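Local coordinates for protein lipase-specific foldase (Burkholderia glumae, PDB 2ES4) that acts as a membrane-bound periplasmic chaperone that helps the extracellular lipase to fold during its passage through the periplasm, at residues L71-G76 against A114-S119; D242-G247 against D251-Q256; Q284-E289 against Q312-A317. One frame throughout, in Å; residues are numbered along the deposited sequence.

Contact 1. Residues L71-G76 against A114-S119; sequences LPLAAG and AQLDGS
Leu71 meets both Gln115 and Leu116, and these three residues carry most of the buried surface. The polar half is a backbone-to-side-chain hydrogen bond. Leu71 N donates to Gln115 OE1 over 2.9 Å, with an N-H...O angle of 166°. The donor lies in the plane of the amide carbonyl, on a lone pair of OE1. A water spans the same pair of residues. It donates to Leu71 O at 2.9 Å and to Gln115 OE1 at 2.8 Å. The amide oxygen therefore takes two bonds. Gln115 NE2 is held as well, by the carbonyl of Pro69, so both ends of the amide are bonded to the loop backbone, which would fix the rotation of the amide. The Gln115 chain runs extended beyond CG (chi2 -175°), which carries the amide out to the loop backbone.

The apolar half lies beside it. Leu71 CD1 presses on Leu116 CD1 at 3.5 Å, the two side chains crossing at a slant. The other branch of Leu116 serves Leu73. Its CD2 is 4.0 Å from Leu73 CD2, and these chains pass in opposite directions. Leu116 is thus shared, one methyl to each leucine of the loop.

At the turn after Leu116, Ser119 OG donates to Leu116 O at 2.7 Å. Ser119 is the N-cap of the next helix. The contact packs the loop at Leu71 and Leu73 against the end of helix 101-116. Phe88 of helix 84-90 packs on Leu71 and Gln115, while Ala121 of helix 120-137 touches Leu73 and Leu116.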
# COMPACT_ATOMS: atom_id res chain seq x y z
N LEU B 71 12.05 -7.68 -22.79
CA LEU B 71 11.75 -6.76 -23.90
C LEU B 71 11.03 -7.60 -24.95
O LEU B 71 11.54 -8.64 -25.37
CB LEU B 71 13.04 -6.18 -24.49
CG LEU B 71 13.65 -4.98 -23.76
CD1 LEU B 71 15.05 -4.72 -24.26
CD2 LEU B 71 12.78 -3.76 -23.98
N PRO B 72 9.81 -7.19 -25.34
CA PRO B 72 8.99 -7.90 -26.33
C PRO B 72 9.53 -7.86 -27.77
O PRO B 72 9.88 -6.79 -28.28
CB PRO B 72 7.64 -7.21 -26.21
CG PRO B 72 8.02 -5.82 -25.92
CD PRO B 72 9.11 -5.97 -24.89
N LEU B 73 9.61 -9.03 -28.38
CA LEU B 73 10.10 -9.16 -29.75
C LEU B 73 9.01 -9.63 -30.70
O LEU B 73 8.31 -10.60 -30.41
CB LEU B 73 11.28 -10.14 -29.80
CG LEU B 73 12.55 -9.73 -29.04
CD1 LEU B 73 13.57 -10.84 -29.10
CD2 LEU B 73 13.11 -8.44 -29.62
N ALA B 74 8.88 -8.94 -31.83
CA ALA B 74 7.88 -9.28 -32.84
C ALA B 74 8.48 -10.25 -33.85
O ALA B 74 9.65 -10.65 -33.72
CB ALA B 74 7.39 -8.02 -33.54
N ALA B 75 7.69 -10.62 -34.85
CA ALA B 75 8.12 -11.54 -35.91
C ALA B 75 9.24 -10.94 -36.75
O ALA B 75 10.24 -11.62 -37.03
CB ALA B 75 6.95 -11.92 -36.79
N GLY B 76 9.10 -9.66 -37.08
CA GLY B 76 10.10 -8.97 -37.88
C GLY B 76 11.42 -8.77 -37.16
O GLY B 76 12.20 -7.89 -37.52
N ALA B 114 22.23 -7.03 -22.34
CA ALA B 114 22.10 -8.35 -21.72
C ALA B 114 21.03 -9.21 -22.42
O ALA B 114 21.23 -10.40 -22.63
CB ALA B 114 21.77 -8.20 -20.26
N GLN B 115 19.95 -8.56 -22.84
CA GLN B 115 18.85 -9.25 -23.52
C GLN B 115 18.98 -9.30 -25.03
O GLN B 115 18.68 -10.32 -25.66
CB GLN B 115 17.51 -8.60 -23.15
CG GLN B 115 17.08 -8.79 -21.71
CD GLN B 115 15.68 -8.24 -21.44
OE1 GLN B 115 14.78 -8.38 -22.27
NE2 GLN B 115 15.50 -7.63 -20.28
N LEU B 116 19.39 -8.18 -25.63
CA LEU B 116 19.47 -8.06 -27.08
C LEU B 116 20.86 -7.82 -27.67
O LEU B 116 20.97 -7.29 -28.78
CB LEU B 116 18.53 -6.95 -27.54
CG LEU B 116 17.13 -6.90 -26.93
CD1 LEU B 116 16.42 -5.66 -27.36
CD2 LEU B 116 16.36 -8.15 -27.31
N ASP B 117 21.90 -8.25 -26.97
CA ASP B 117 23.28 -8.07 -27.45
C ASP B 117 23.49 -8.62 -28.85
O ASP B 117 23.21 -9.79 -29.10
CB ASP B 117 24.28 -8.75 -26.52
CG ASP B 117 25.45 -7.86 -26.14
OD1 ASP B 117 26.22 -8.27 -25.25
OD2 ASP B 117 25.60 -6.76 -26.71
N GLY B 118 23.90 -7.73 -29.75
CA GLY B 118 24.14 -8.12 -31.13
C GLY B 118 22.89 -8.47 -31.92
O GLY B 118 22.75 -9.61 -32.38
N SER B 119 21.99 -7.51 -32.06
CA SER B 119 20.75 -7.71 -32.80
C SER B 119 20.12 -6.37 -33.16
O SER B 119 20.38 -5.37 -32.49
CB SER B 119 19.76 -8.56 -31.97
OG SER B 119 19.29 -7.86 -30.83
O HOH W 1 14.16 -9.73 -24.66

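Contact 2. Residues D242-G247 against D251-Q256; sequences DLQKAG and DQMRAQ
Leu243 and Met253 mark the closest backbone approach, with their CA atoms 6.4 Å apart. Segment 242-247 is the end of helix 221-245, and 251-256 belongs to the short helix 250-258. Gly247 is the first residue to leave helical phi/psi, in a Schellman motif. It has positive phi (77°), and its N bonds to Gln244 O at 2.8 Å.

Side-chain packing across the contact is apolar and centred on Leu243. Its CD1 lies 3.6 Å from Met253 SD, and its CB meets both SD and CE of Met253. The bends of Met253 at chi2 and chi3 (67° and 85°) bring its end across to the first helix. There Met253 CE also touches Gln244 CG at 3.7 Å. On the Gln256 side, Leu243 CD1 rests against Gln256 CB at 3.8 Å. These two chains cross at about a right angle, and the aliphatic part of Gln256 does the touching.

Gln244 and Met253 also reach helix 263-294. The two helices form an alpha-alpha hairpin in this all-helical chaperone, running roughly antiparallel across a short turn, with a glycine just after the first helix.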
# COMPACT_ATOMS: atom_id res chain seq x y z
N ASP B 242 -19.85 -13.37 4.07
CA ASP B 242 -21.28 -13.19 4.31
C ASP B 242 -21.87 -14.28 5.20
O ASP B 242 -22.68 -13.99 6.08
CB ASP B 242 -22.06 -13.13 3.00
CG ASP B 242 -21.80 -11.87 2.20
OD1 ASP B 242 -21.52 -10.81 2.81
OD2 ASP B 242 -21.87 -11.93 0.95
N LEU B 243 -21.42 -15.52 5.00
CA LEU B 243 -21.90 -16.64 5.81
C LEU B 243 -21.43 -16.51 7.26
O LEU B 243 -22.17 -16.85 8.19
CB LEU B 243 -21.45 -17.96 5.22
CG LEU B 243 -22.24 -18.38 3.99
CD1 LEU B 243 -21.54 -19.49 3.27
CD2 LEU B 243 -23.64 -18.81 4.40
N GLN B 244 -20.24 -15.95 7.45
CA GLN B 244 -19.70 -15.74 8.79
C GLN B 244 -20.53 -14.69 9.51
O GLN B 244 -20.94 -14.89 10.66
CB GLN B 244 -18.26 -15.27 8.74
CG GLN B 244 -17.30 -16.26 8.17
CD GLN B 244 -15.90 -15.72 8.13
OE1 GLN B 244 -15.22 -15.63 9.15
NE2 GLN B 244 -15.44 -15.40 6.94
N LYS B 245 -20.82 -13.59 8.81
CA LYS B 245 -21.62 -12.49 9.36
C LYS B 245 -23.03 -12.95 9.73
O LYS B 245 -23.63 -12.43 10.67
CB LYS B 245 -21.72 -11.34 8.36
CG LYS B 245 -20.42 -10.58 8.16
CD LYS B 245 -20.61 -9.42 7.19
CE LYS B 245 -19.33 -8.61 7.03
NZ LYS B 245 -18.21 -9.41 6.46
N ALA B 246 -23.52 -13.95 9.00
CA ALA B 246 -24.84 -14.51 9.24
C ALA B 246 -24.82 -15.50 10.41
O ALA B 246 -25.87 -15.96 10.86
CB ALA B 246 -25.36 -15.20 7.98
N GLY B 247 -23.61 -15.83 10.87
CA GLY B 247 -23.45 -16.76 11.98
C GLY B 247 -23.62 -18.21 11.59
O GLY B 247 -24.07 -19.03 12.40
N ASP B 251 -21.39 -26.68 9.50
CA ASP B 251 -22.16 -27.50 8.56
C ASP B 251 -22.88 -26.65 7.52
O ASP B 251 -22.90 -27.00 6.34
CB ASP B 251 -23.19 -28.38 9.29
CG ASP B 251 -22.55 -29.54 10.03
OD1 ASP B 251 -21.53 -30.09 9.56
OD2 ASP B 251 -23.08 -29.93 11.09
N GLN B 252 -23.44 -25.52 7.96
CA GLN B 252 -24.14 -24.61 7.05
C GLN B 252 -23.15 -23.96 6.09
O GLN B 252 -23.45 -23.80 4.90
CB GLN B 252 -24.88 -23.53 7.82
CG GLN B 252 -26.00 -24.04 8.70
CD GLN B 252 -26.65 -22.93 9.49
OE1 GLN B 252 -25.98 -22.11 10.11
NE2 GLN B 252 -27.98 -22.90 9.47
N MET B 253 -21.98 -23.60 6.62
CA MET B 253 -20.92 -22.99 5.82
C MET B 253 -20.50 -23.97 4.73
O MET B 253 -20.45 -23.61 3.56
CB MET B 253 -19.72 -22.65 6.71
CG MET B 253 -18.51 -22.11 5.96
SD MET B 253 -18.74 -20.49 5.21
CE MET B 253 -18.37 -19.44 6.61
N ARG B 254 -20.27 -25.23 5.12
CA ARG B 254 -19.88 -26.27 4.18
C ARG B 254 -20.93 -26.48 3.11
O ARG B 254 -20.61 -26.49 1.93
CB ARG B 254 -19.64 -27.59 4.90
CG ARG B 254 -19.07 -28.70 3.99
CD ARG B 254 -19.00 -30.05 4.68
NE ARG B 254 -18.21 -30.02 5.91
CZ ARG B 254 -18.73 -30.08 7.14
NH1 ARG B 254 -20.04 -30.18 7.31
NH2 ARG B 254 -17.93 -30.03 8.20
N ALA B 255 -22.19 -26.60 3.52
CA ALA B 255 -23.30 -26.83 2.60
C ALA B 255 -23.48 -25.74 1.56
O ALA B 255 -23.54 -26.02 0.36
CB ALA B 255 -24.59 -27.04 3.36
N GLN B 256 -23.52 -24.49 2.02
CA GLN B 256 -23.70 -23.36 1.13
C GLN B 256 -22.52 -23.12 0.18
O GLN B 256 -22.71 -22.86 -1.01
CB GLN B 256 -24.01 -22.09 1.92
CG GLN B 256 -24.35 -20.88 1.04
CD GLN B 256 -25.46 -21.18 0.04
OE1 GLN B 256 -26.53 -21.67 0.41
NE2 GLN B 256 -25.18 -20.93 -1.23

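Contact 3. Residues Q284-E289 against Q312-A317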
# COMPACT_ATOMS: atom_id res chain seq x y z
N GLN B 284 -12.86 -17.48 25.80
CA GLN B 284 -13.87 -17.24 26.83
C GLN B 284 -13.56 -17.96 28.14
O GLN B 284 -13.82 -17.41 29.22
CB GLN B 284 -15.26 -17.63 26.33
CG GLN B 284 -15.80 -16.72 25.23
N ALA B 285 -12.97 -19.15 28.05
CA ALA B 285 -12.60 -19.93 29.24
C ALA B 285 -11.44 -19.22 29.93
O ALA B 285 -11.42 -19.07 31.15
CB ALA B 285 -12.21 -21.34 28.87
N TYR B 286 -10.50 -18.74 29.12
CA TYR B 286 -9.35 -18.01 29.62
C TYR B 286 -9.84 -16.73 30.30
O TYR B 286 -9.34 -16.37 31.37
CB TYR B 286 -8.40 -17.67 28.48
CG TYR B 286 -7.57 -16.42 28.70
CD1 TYR B 286 -6.49 -16.42 29.60
CD2 TYR B 286 -7.93 -15.21 28.07
CE1 TYR B 286 -5.80 -15.23 29.88
CE2 TYR B 286 -7.25 -14.03 28.34
CZ TYR B 286 -6.19 -14.04 29.25
OH TYR B 286 -5.52 -12.88 29.52
N ALA B 287 -10.77 -16.03 29.65
CA ALA B 287 -11.33 -14.77 30.17
C ALA B 287 -11.86 -14.89 31.59
O ALA B 287 -11.71 -13.96 32.39
CB ALA B 287 -12.40 -14.24 29.25
N ALA B 288 -12.46 -16.04 31.92
CA ALA B 288 -12.98 -16.29 33.27
C ALA B 288 -11.84 -16.38 34.27
O ALA B 288 -11.93 -15.85 35.38
CB ALA B 288 -13.81 -17.55 33.30
N GLU B 289 -10.74 -17.02 33.86
CA GLU B 289 -9.55 -17.17 34.69
C GLU B 289 -8.83 -15.84 34.83
O GLU B 289 -8.30 -15.52 35.90
CB GLU B 289 -8.60 -18.22 34.10
CG GLU B 289 -8.99 -19.65 34.38
CD GLU B 289 -8.93 -19.99 35.86
OE1 GLU B 289 -9.96 -19.83 36.54
OE2 GLU B 289 -7.85 -20.40 36.34
N GLN B 312 0.38 -16.75 28.69
CA GLN B 312 1.50 -17.53 28.17
C GLN B 312 1.35 -19.02 28.41
O GLN B 312 1.80 -19.83 27.60
CB GLN B 312 2.82 -17.06 28.78
CG GLN B 312 3.65 -16.15 27.89
CD GLN B 312 2.98 -14.82 27.58
OE1 GLN B 312 2.02 -14.76 26.82
NE2 GLN B 312 3.49 -13.75 28.17
N GLN B 313 0.71 -19.39 29.52
CA GLN B 313 0.51 -20.79 29.85
C GLN B 313 -0.71 -21.39 29.16
O GLN B 313 -0.73 -22.59 28.86
CB GLN B 313 0.37 -20.97 31.36
CG GLN B 313 1.55 -20.44 32.16
CD GLN B 313 1.32 -20.49 33.66
OE1 GLN B 313 0.29 -20.03 34.16
NE2 GLN B 313 2.28 -21.05 34.38
N THR B 314 -1.70 -20.55 28.90
CA THR B 314 -2.95 -20.98 28.26
C THR B 314 -2.89 -21.07 26.74
O THR B 314 -3.49 -21.98 26.14
CB THR B 314 -4.11 -20.02 28.66
OG1 THR B 314 -4.19 -19.95 30.09
CG2 THR B 314 -5.44 -20.50 28.11
N PHE B 315 -2.21 -20.11 26.11
CA PHE B 315 -2.11 -20.06 24.66
C PHE B 315 -0.67 -20.29 24.26
O PHE B 315 0.16 -19.38 24.31
CB PHE B 315 -2.58 -18.69 24.17
CG PHE B 315 -3.99 -18.36 24.57
CD1 PHE B 315 -5.07 -18.97 23.91
CD2 PHE B 315 -4.24 -17.46 25.61
CE1 PHE B 315 -6.40 -18.68 24.29
CE2 PHE B 315 -5.55 -17.17 26.00
CZ PHE B 315 -6.64 -17.78 25.34
N THR B 316 -0.37 -21.53 23.87
CA THR B 316 0.99 -21.89 23.49
C THR B 316 1.24 -22.08 22.01
O THR B 316 2.39 -22.28 21.59
CB THR B 316 1.47 -23.10 24.29
OG1 THR B 316 0.57 -24.19 24.10
CG2 THR B 316 1.55 -22.75 25.78
N ALA B 317 0.18 -22.04 21.20
CA ALA B 317 0.32 -22.12 19.75
C ALA B 317 0.94 -20.75 19.41
O ALA B 317 0.48 -19.73 19.95
CB ALA B 317 -1.03 -22.26 19.07
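The aromatic contact joins Tyr286 and Phe315. Their rings form a T-shaped, edge-to-face pair, with centroids 5.2 Å apart and planes at 71°. Phe315 gives the edge and Tyr286 the face. Phe315 CE2 stands over that face, offset toward the rim, and lies 3.5 Å from Tyr286 CG. Phe315 CZ continues past the ring to Tyr286 CB at 3.6 Å. With CG roughly anti to the backbone N, chi1 (152°) carries the Tyr286 ring toward Phe315, and chi2 (74°) turns its face to it.

The segments sit on an antiparallel helical hairpin, the second running on into the loop beyond. Helix 263-294 carries Tyr286, and helix 300-314 returns beside it. Phe315 is the first residue to leave the helical conformation, and its ring packs back on helix 263-294, where it also meets Trp279. Helix 320-328 adds Ala324 against Phe315.

The aliphatic contact is smaller. Thr314 CG2 reaches Tyr286 CB at 4.1 Å. The same methyl lies over the centre of the Phe315 ring, 3.9 Å above its plane.

Two hydroxyls bond outside the segments: Tyr286 OH to Asp328 OD2 of helix 320-328, and Thr314 OG1 to Leu310 O, one turn back in its own helix.

How the contacts relate
Contacts 2 and 3 lie on the same side of the chain's centre, and contact 1 lies on the opposite side. The centres of contacts 1 and 3 are about 62 Å apart; those of contacts 2 and 3 are about 27 Å apart. Helix 263-294 links the latter two: it carries one segment of contact 3 and packs on Gln244 and Met253 of contact 2. None of the three touches another. Contact 3 is buried and aromatic. Contact 2 is a surface contact of aliphatic and sulfur atoms. Contact 1 is partly buried, fixes a loop to a helix, and alone has a direct hydrogen bond and a water between its segments.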